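Local coordinates for protein glycerol Dehydrogenase (Unidentified, PDB 5XN8) that probably catalyses the NAD-dependent oxidation of glycerol to dihydroxyacetone, as a metal-dependent member of the iron-containing alcohol dehydrogenase family, at residues Ile35-Asp38 and Phe39-Lys42; Leu76-Ile79 and Leu80-Gly84; Glu231-Ile234 and Glu235-Tyr239. All blocks are in the same frame, centred on the assembly; numbering follows the deposited sequence. Where two conformers were deposited one is given.

Contact 1 of 3, residues Ile35-Asp38 and Phe39-Lys42; sequences IADD and FVMK
Asp-37 caps the helix that follows it, and Val-40 is the residue it grips. Its CB carries the carboxylate into the notch between its own backbone N and carbonyl carbon (chi1 65°), which turns CG back over the first turn. Asp-37 CG lies 3.9 Å from CG2 of Val-40, and the two side chains cross at about a right angle. At the tip, Asp-37 OD1 accepts from Val-40 N at 2.7 Å with an N-H...O angle of 162°. Asp-37 O takes the next amide, Met-41 N, also at 2.7 Å. Aspartate suits an N-cap because its short side chain can reach a first-turn amide that lacks a helical carbonyl one turn earlier to bond to. Just before the cap in the chain, Ala-36 CB lies 4.1 Å from CG1 of Val-40 and also meets the methyl of Met-41, whose chain folds back at chi2 and chi3; alanine's single methyl fits against both side chains. Asp-38 forms a salt bridge with Arg-63. The turn joins strand 31-36 to helix 38-54 in a beta-alpha-beta unit of the nucleotide-binding region. Asp-37 probably binds NAD(+), as in a close relative, and the capping bond would restrain the carboxylate's rotation for that role.

Contact 2 of 3, residues Leu76-Ile79 and Leu80-Gly84; sequences LIAI and LKQHG
Leu-80 N and Lys-81 N bond to the carbonyls one turn back: Leu-80 N lies 2.8 Å from Leu-76 O, and Lys-81 N lies 2.9 Å from Ile-77 O in a nearly straight bond of 169°. The next two bonds are longer. His-83 N is 3.2 Å from Ile-79 O, and the bond from Gln-82 N to Ala-78 O is weak. The helix stops at Gly-84, whose positive phi (71°) is easy for a residue without a CB, while Gly-84 N still makes a bond to Leu-80 O that is short again, at 2.9 Å. These are the last two turns of helix 70-83, an amphipathic helix laid against the parallel sheet of the nucleotide-binding region and leading into strand 87-92. Branched and aliphatic residues suit its inner side: Leu-76 and Leu-80 reach Phe-33 of strand 31-36, Leu-80 also packs on Ile-103 of helix 94-107, and Ile-79 lies on His-60. The imidazole of His-83 swings back beside its own backbone N (chi1 -81°), which brings His-83 CD2 to 3.8 Å from Ile-79 O at the ring edge and to 4.2 Å from Ile-79 CG2; the same ring stacks on His-60. On another side, Lys-81 sets its aliphatic CG 3.4 Å from Ile-77 O before the chain, bent at chi2 and chi3, carries its ammonium group away.

Contact 3 of 3, residues Glu231-Ile234 and Glu235-Tyr239; sequences ERII and EANTY
Ile-234 and Thr-238 lie side by side and point the same way, one turn apart. Thr-238 holds its hydroxyl beside its own backbone N (chi1 -40°), and Thr-238 OG1 donates to Ile-234 O at 2.6 Å, in the carbonyl plane. The same carbonyl, Ile-234 O, receives only a weak bond from Thr-238 N at 3.1 Å, bent to 124°. Threonine suits this place because its hydroxyl can make up for a poor backbone bond, while its side chain also packs on Pro-123 and Tyr-11. On another side of the helix, Asn-237 lies slantwise to Ile-233: its amide ND2 is 3.9 Å from Ile-233 CG2, and its CB rests 3.2 Å from Ile-233 O, which Asn-237 N also bonds. ND2 is satisfied by Ala-118 O, so this buried amide ties the helix to the chain segment just before Ser-119, a probable NAD(+) contact.

The weak bond falls where helix 228-247 widens into a pi-type turn at 236-239; this part of the helix packs against strand 10-14 and helices 162-185 and 197-223. Glu-235 has its CG anti to the backbone N (chi1 -169°) and runs out extended. A water donates a hydrogen bond to Arg-232 O at 2.8 Å and a weak one to Glu-235 OE1 at 3.1 Å. The carboxylate is held mainly by the backbone N atoms of Glu-197 and Ala-198 of the second subunit, and Arg-232 pairs with Asp-228 and with Glu-197 of that subunit. Glu-231 OE1 forms a salt bridge with Lys-3 of the second subunit.

How the contacts relate
The three contacts follow one another along the chain. Contacts 1 and 2 sit in the nucleotide-binding region, their centres 18 Å apart, and touch where Ile-35 CD1 lies 4.1 Å from Leu-76 CD1: strand 31-36 and helix 70-83 meet in the apolar packing between helix and sheet. Contact 3 belongs to helix 228-247 in the mainly helical part of the chain; its centre is 24 Å from that of contact 1 and 34 Å from that of contact 2, with no touch. Contact 1 thus lies at the probable NAD(+) site, contact 2 backs the sheet, and contact 3 joins the region near the zinc site to a second subunit.

Contact 1 of 3, residues Ile35-Asp38 and Phe39-Lys42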
loop_
_atom_site.group_PDB
_atom_site.type_symbol
_atom_site.label_atom_id
_atom_site.label_comp_id
_atom_site.label_asym_id
_atom_site.label_seq_id
_atom_site.Cartn_x
_atom_site.Cartn_y
_atom_site.Cartn_z
ATOM N N ILE A 35 -10.170 -41.697 -36.285
ATOM C CA ILE A 35 -10.123 -42.818 -35.315
ATOM C C ILE A 35 -10.689 -42.472 -33.937
ATOM O O ILE A 35 -10.531 -41.347 -33.442
ATOM C CB ILE A 35 -8.704 -43.421 -35.158
ATOM C CG1 ILE A 35 -7.736 -42.455 -34.462
ATOM C CG2 ILE A 35 -8.152 -43.820 -36.521
ATOM C CD1 ILE A 35 -6.383 -43.071 -34.166
ATOM N N ALA A 36 -11.330 -43.469 -33.326
ATOM C CA ALA A 36 -11.908 -43.372 -31.989
ATOM C C ALA A 36 -12.282 -44.768 -31.470
ATOM O O ALA A 36 -12.529 -45.683 -32.260
ATOM C CB ALA A 36 -13.142 -42.486 -32.022
ATOM N N ASP A 37 -12.319 -44.927 -30.146
ATOM C CA ASP A 37 -12.873 -46.144 -29.538
ATOM C C ASP A 37 -14.395 -46.147 -29.715
ATOM O O ASP A 37 -14.980 -45.127 -30.102
ATOM C CB ASP A 37 -12.432 -46.332 -28.069
ATOM C CG ASP A 37 -12.964 -45.250 -27.117
ATOM O OD1 ASP A 37 -14.038 -44.669 -27.362
ATOM O OD2 ASP A 37 -12.323 -45.014 -26.073
ATOM N N ASP A 38 -15.031 -47.285 -29.444
ATOM C CA ASP A 38 -16.465 -47.438 -29.726
ATOM C C ASP A 38 -17.335 -46.504 -28.915
ATOM O O ASP A 38 -18.312 -45.972 -29.435
ATOM C CB ASP A 38 -16.933 -48.877 -29.535
ATOM C CG ASP A 38 -16.276 -49.820 -30.501
ATOM O OD1 ASP A 38 -16.505 -49.716 -31.736
ATOM O OD2 ASP A 38 -15.522 -50.673 -30.013
ATOM N N PHE A 39 -16.977 -46.316 -27.643
ATOM C CA PHE A 39 -17.675 -45.372 -26.767
ATOM C C PHE A 39 -17.660 -43.956 -27.339
ATOM O O PHE A 39 -18.703 -43.312 -27.431
ATOM C CB PHE A 39 -17.059 -45.358 -25.367
ATOM C CG PHE A 39 -17.652 -44.310 -24.472
ATOM C CD1 PHE A 39 -18.936 -44.456 -23.978
ATOM C CD2 PHE A 39 -16.938 -43.166 -24.155
ATOM C CE1 PHE A 39 -19.492 -43.489 -23.168
ATOM C CE2 PHE A 39 -17.489 -42.195 -23.348
ATOM C CZ PHE A 39 -18.769 -42.354 -22.857
ATOM N N VAL A 40 -16.475 -43.487 -27.724
ATOM C CA VAL A 40 -16.299 -42.129 -28.257
ATOM C C VAL A 40 -16.860 -42.002 -29.682
ATOM O O VAL A 40 -17.396 -40.946 -30.037
ATOM C CB VAL A 40 -14.816 -41.684 -28.195
ATOM C CG1 VAL A 40 -14.601 -40.352 -28.898
ATOM C CG2 VAL A 40 -14.347 -41.584 -26.742
ATOM N N MET A 41 -16.743 -43.062 -30.484
ATOM C CA MET A 41 -17.282 -43.063 -31.845
ATOM C C MET A 41 -18.801 -42.845 -31.882
ATOM O O MET A 41 -19.304 -42.152 -32.762
ATOM C CB MET A 41 -16.911 -44.361 -32.592
ATOM C CG MET A 41 -17.089 -44.294 -34.113
ATOM S SD MET A 41 -15.834 -43.320 -35.022
ATOM C CE MET A 41 -14.554 -44.556 -35.271
ATOM N N LYS A 42 -19.528 -43.418 -30.930
ATOM C CA LYS A 42 -20.983 -43.206 -30.842
ATOM C C LYS A 42 -21.353 -41.853 -30.208
ATOM O O LYS A 42 -22.357 -41.242 -30.594
ATOM C CB LYS A 42 -21.665 -44.355 -30.087
ATOM C CG LYS A 42 -23.156 -44.458 -30.353
ATOM C CD LYS A 42 -23.866 -45.428 -29.404
ATOM C CE LYS A 42 -25.340 -45.076 -29.216
ATOM N NZ LYS A 42 -26.181 -45.372 -30.415
#

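Contact 2 of 3, residues Leu76-Ile79 and Leu80-Gly84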
loop_
_atom_site.group_PDB
_atom_site.type_symbol
_atom_site.label_atom_id
_atom_site.label_comp_id
_atom_site.label_asym_id
_atom_site.label_seq_id
_atom_site.Cartn_x
_atom_site.Cartn_y
_atom_site.Cartn_z
ATOM N N LEU A 76 -3.505 -49.664 -38.134
ATOM C CA LEU A 76 -4.322 -48.538 -38.621
ATOM C C LEU A 76 -3.705 -47.845 -39.838
ATOM O O LEU A 76 -4.435 -47.410 -40.735
ATOM C CB LEU A 76 -4.560 -47.516 -37.506
ATOM C CG LEU A 76 -5.545 -47.907 -36.397
ATOM C CD1 LEU A 76 -5.435 -46.943 -35.231
ATOM C CD2 LEU A 76 -6.978 -48.004 -36.908
ATOM N N ILE A 77 -2.376 -47.732 -39.860
ATOM C CA ILE A 77 -1.660 -47.236 -41.042
ATOM C C ILE A 77 -2.001 -48.055 -42.283
ATOM O O ILE A 77 -2.301 -47.483 -43.332
ATOM C CB ILE A 77 -0.124 -47.194 -40.808
ATOM C CG1 ILE A 77 0.218 -46.006 -39.896
ATOM C CG2 ILE A 77 0.642 -47.048 -42.123
ATOM C CD1 ILE A 77 1.594 -46.068 -39.270
ATOM N N ALA A 78 -1.964 -49.385 -42.153
ATOM C CA ALA A 78 -2.299 -50.294 -43.255
ATOM C C ALA A 78 -3.694 -50.038 -43.820
ATOM O O ALA A 78 -3.876 -50.074 -45.033
ATOM C CB ALA A 78 -2.168 -51.747 -42.809
ATOM N N ILE A 79 -4.664 -49.762 -42.951
ATOM C CA ILE A 79 -6.033 -49.435 -43.385
ATOM C C ILE A 79 -6.076 -48.034 -44.000
ATOM O O ILE A 79 -6.779 -47.810 -44.984
ATOM C CB ILE A 79 -7.078 -49.525 -42.235
ATOM C CG1 ILE A 79 -7.078 -50.912 -41.579
ATOM C CG2 ILE A 79 -8.477 -49.236 -42.773
ATOM C CD1 ILE A 79 -7.849 -50.990 -40.271
ATOM N N LEU A 80 -5.337 -47.095 -43.411
ATOM C CA LEU A 80 -5.233 -45.732 -43.953
ATOM C C LEU A 80 -4.736 -45.753 -45.400
ATOM O O LEU A 80 -5.341 -45.117 -46.262
ATOM C CB LEU A 80 -4.335 -44.851 -43.071
ATOM C CG LEU A 80 -3.977 -43.441 -43.591
ATOM C CD1 LEU A 80 -3.911 -42.430 -42.458
ATOM C CD2 LEU A 80 -2.664 -43.427 -44.371
ATOM N N LYS A 81 -3.647 -46.492 -45.643
ATOM C CA LYS A 81 -3.073 -46.664 -46.993
ATOM C C LYS A 81 -4.076 -47.208 -48.015
ATOM O O LYS A 81 -4.115 -46.757 -49.158
ATOM C CB LYS A 81 -1.860 -47.613 -46.961
ATOM C CG LYS A 81 -0.622 -47.097 -46.256
ATOM C CD LYS A 81 0.010 -45.858 -46.860
ATOM C CE LYS A 81 0.675 -46.098 -48.208
ATOM N NZ LYS A 81 1.512 -44.929 -48.585
ATOM N N GLN A 82 -4.868 -48.174 -47.589
ATOM C CA GLN A 82 -5.884 -48.822 -48.437
ATOM C C GLN A 82 -6.950 -47.828 -48.909
ATOM O O GLN A 82 -7.401 -47.919 -50.046
ATOM C CB GLN A 82 -6.565 -50.006 -47.675
ATOM C CG GLN A 82 -6.330 -51.492 -48.090
ATOM C CD GLN A 82 -5.538 -52.310 -47.091
ATOM O OE1 GLN A 82 -4.545 -51.817 -46.597
ATOM N NE2 GLN A 82 -5.951 -53.553 -46.816
ATOM N N HIS A 83 -7.341 -46.894 -48.039
ATOM C CA HIS A 83 -8.314 -45.846 -48.382
ATOM C C HIS A 83 -7.706 -44.575 -49.005
ATOM O O HIS A 83 -8.429 -43.791 -49.619
ATOM C CB HIS A 83 -9.159 -45.487 -47.151
ATOM C CG HIS A 83 -10.287 -46.440 -46.910
ATOM N ND1 HIS A 83 -11.524 -46.255 -47.485
ATOM C CD2 HIS A 83 -10.389 -47.560 -46.157
ATOM C CE1 HIS A 83 -12.331 -47.235 -47.128
ATOM N NE2 HIS A 83 -11.665 -48.042 -46.324
ATOM N N GLY A 84 -6.408 -44.360 -48.823
ATOM C CA GLY A 84 -5.700 -43.220 -49.434
ATOM C C GLY A 84 -6.050 -41.869 -48.837
ATOM O O GLY A 84 -6.068 -40.858 -49.544
#

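Contact 3 of 3, residues Glu231-Ile234 and Glu235-Tyr239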
loop_
_atom_site.group_PDB
_atom_site.type_symbol
_atom_site.label_atom_id
_atom_site.label_comp_id
_atom_site.label_asym_id
_atom_site.label_seq_id
_atom_site.Cartn_x
_atom_site.Cartn_y
_atom_site.Cartn_z
ATOM N N GLU A 231 -14.330 -22.482 -19.594
ATOM C CA GLU A 231 -13.612 -22.172 -20.837
ATOM C C GLU A 231 -12.179 -21.743 -20.526
ATOM O O GLU A 231 -11.258 -22.176 -21.207
ATOM C CB GLU A 231 -14.327 -21.060 -21.631
ATOM C CG GLU A 231 -15.706 -21.428 -22.178
ATOM C CD GLU A 231 -15.695 -22.163 -23.518
ATOM O OE1 GLU A 231 -14.729 -22.030 -24.289
ATOM O OE2 GLU A 231 -16.690 -22.862 -23.817
ATOM N N ARG A 232 -12.007 -20.908 -19.494
ATOM C CA ARG A 232 -10.676 -20.438 -19.074
ATOM C C ARG A 232 -9.815 -21.587 -18.547
ATOM O O ARG A 232 -8.614 -21.641 -18.821
ATOM C CB ARG A 232 -10.762 -19.355 -17.988
ATOM C CG ARG A 232 -11.527 -18.088 -18.329
ATOM C CD ARG A 232 -10.852 -17.240 -19.390
ATOM N NE ARG A 232 -11.701 -16.102 -19.776
ATOM C CZ ARG A 232 -11.833 -14.955 -19.094
ATOM N NH1 ARG A 232 -11.175 -14.741 -17.948
ATOM N NH2 ARG A 232 -12.635 -14.006 -19.558
ATOM N N ILE A 233 -10.432 -22.485 -17.783
ATOM C CA ILE A 233 -9.732 -23.639 -17.208
ATOM C C ILE A 233 -9.385 -24.695 -18.250
ATOM O O ILE A 233 -8.324 -25.301 -18.165
ATOM C CB ILE A 233 -10.531 -24.239 -16.012
ATOM C CG1 ILE A 233 -10.445 -23.291 -14.808
ATOM C CG2 ILE A 233 -10.055 -25.645 -15.626
ATOM C CD1 ILE A 233 -9.104 -23.251 -14.100
ATOM N N ILE A 234 -10.268 -24.922 -19.221
ATOM C CA ILE A 234 -9.965 -25.817 -20.352
ATOM C C ILE A 234 -8.773 -25.292 -21.168
ATOM O O ILE A 234 -7.955 -26.083 -21.648
ATOM C CB ILE A 234 -11.205 -26.044 -21.252
ATOM C CG1 ILE A 234 -12.235 -26.907 -20.517
ATOM C CG2 ILE A 234 -10.830 -26.725 -22.570
ATOM C CD1 ILE A 234 -13.609 -26.907 -21.162
ATOM N N GLU A 235 -8.677 -23.977 -21.330
ATOM C CA GLU A 235 -7.543 -23.364 -22.029
ATOM C C GLU A 235 -6.270 -23.466 -21.192
ATOM O O GLU A 235 -5.201 -23.779 -21.722
ATOM C CB GLU A 235 -7.830 -21.899 -22.348
ATOM C CG GLU A 235 -6.815 -21.273 -23.301
ATOM C CD GLU A 235 -6.864 -19.761 -23.351
ATOM O OE1 GLU A 235 -7.919 -19.189 -23.021
ATOM O OE2 GLU A 235 -5.833 -19.140 -23.731
ATOM N N ALA A 236 -6.394 -23.172 -19.897
ATOM C CA ALA A 236 -5.299 -23.361 -18.947
ATOM C C ALA A 236 -4.771 -24.794 -18.981
ATOM O O ALA A 236 -3.566 -25.014 -19.127
ATOM C CB ALA A 236 -5.747 -22.998 -17.536
ATOM N N ASN A 237 -5.690 -25.752 -18.870
ATOM C CA ASN A 237 -5.368 -27.187 -18.855
ATOM C C ASN A 237 -4.757 -27.715 -20.145
ATOM O O ASN A 237 -4.010 -28.703 -20.106
ATOM C CB ASN A 237 -6.628 -28.027 -18.542
ATOM C CG ASN A 237 -7.037 -27.978 -17.082
ATOM O OD1 ASN A 237 -6.485 -27.211 -16.283
ATOM N ND2 ASN A 237 -8.008 -28.816 -16.722
ATOM N N THR A 238 -5.078 -27.084 -21.279
ATOM C CA THR A 238 -4.683 -27.599 -22.586
ATOM C C THR A 238 -3.633 -26.744 -23.296
ATOM O O THR A 238 -2.547 -27.241 -23.592
ATOM C CB THR A 238 -5.908 -27.771 -23.498
ATOM O OG1 THR A 238 -6.998 -28.293 -22.730
ATOM C CG2 THR A 238 -5.586 -28.739 -24.650
ATOM N N TYR A 239 -3.948 -25.486 -23.591
ATOM C CA TYR A 239 -3.013 -24.638 -24.338
ATOM C C TYR A 239 -1.933 -24.037 -23.436
ATOM O O TYR A 239 -0.752 -24.115 -23.771
ATOM C CB TYR A 239 -3.745 -23.538 -25.140
ATOM C CG TYR A 239 -2.839 -22.898 -26.172
ATOM C CD1 TYR A 239 -1.991 -21.853 -25.827
ATOM C CD2 TYR A 239 -2.787 -23.375 -27.477
ATOM C CE1 TYR A 239 -1.134 -21.276 -26.770
ATOM C CE2 TYR A 239 -1.932 -22.817 -28.418
ATOM C CZ TYR A 239 -1.110 -21.771 -28.068
ATOM O OH TYR A 239 -0.272 -21.232 -29.014
HETATM O O HOH W 1 -7.423 -19.327 -19.978
#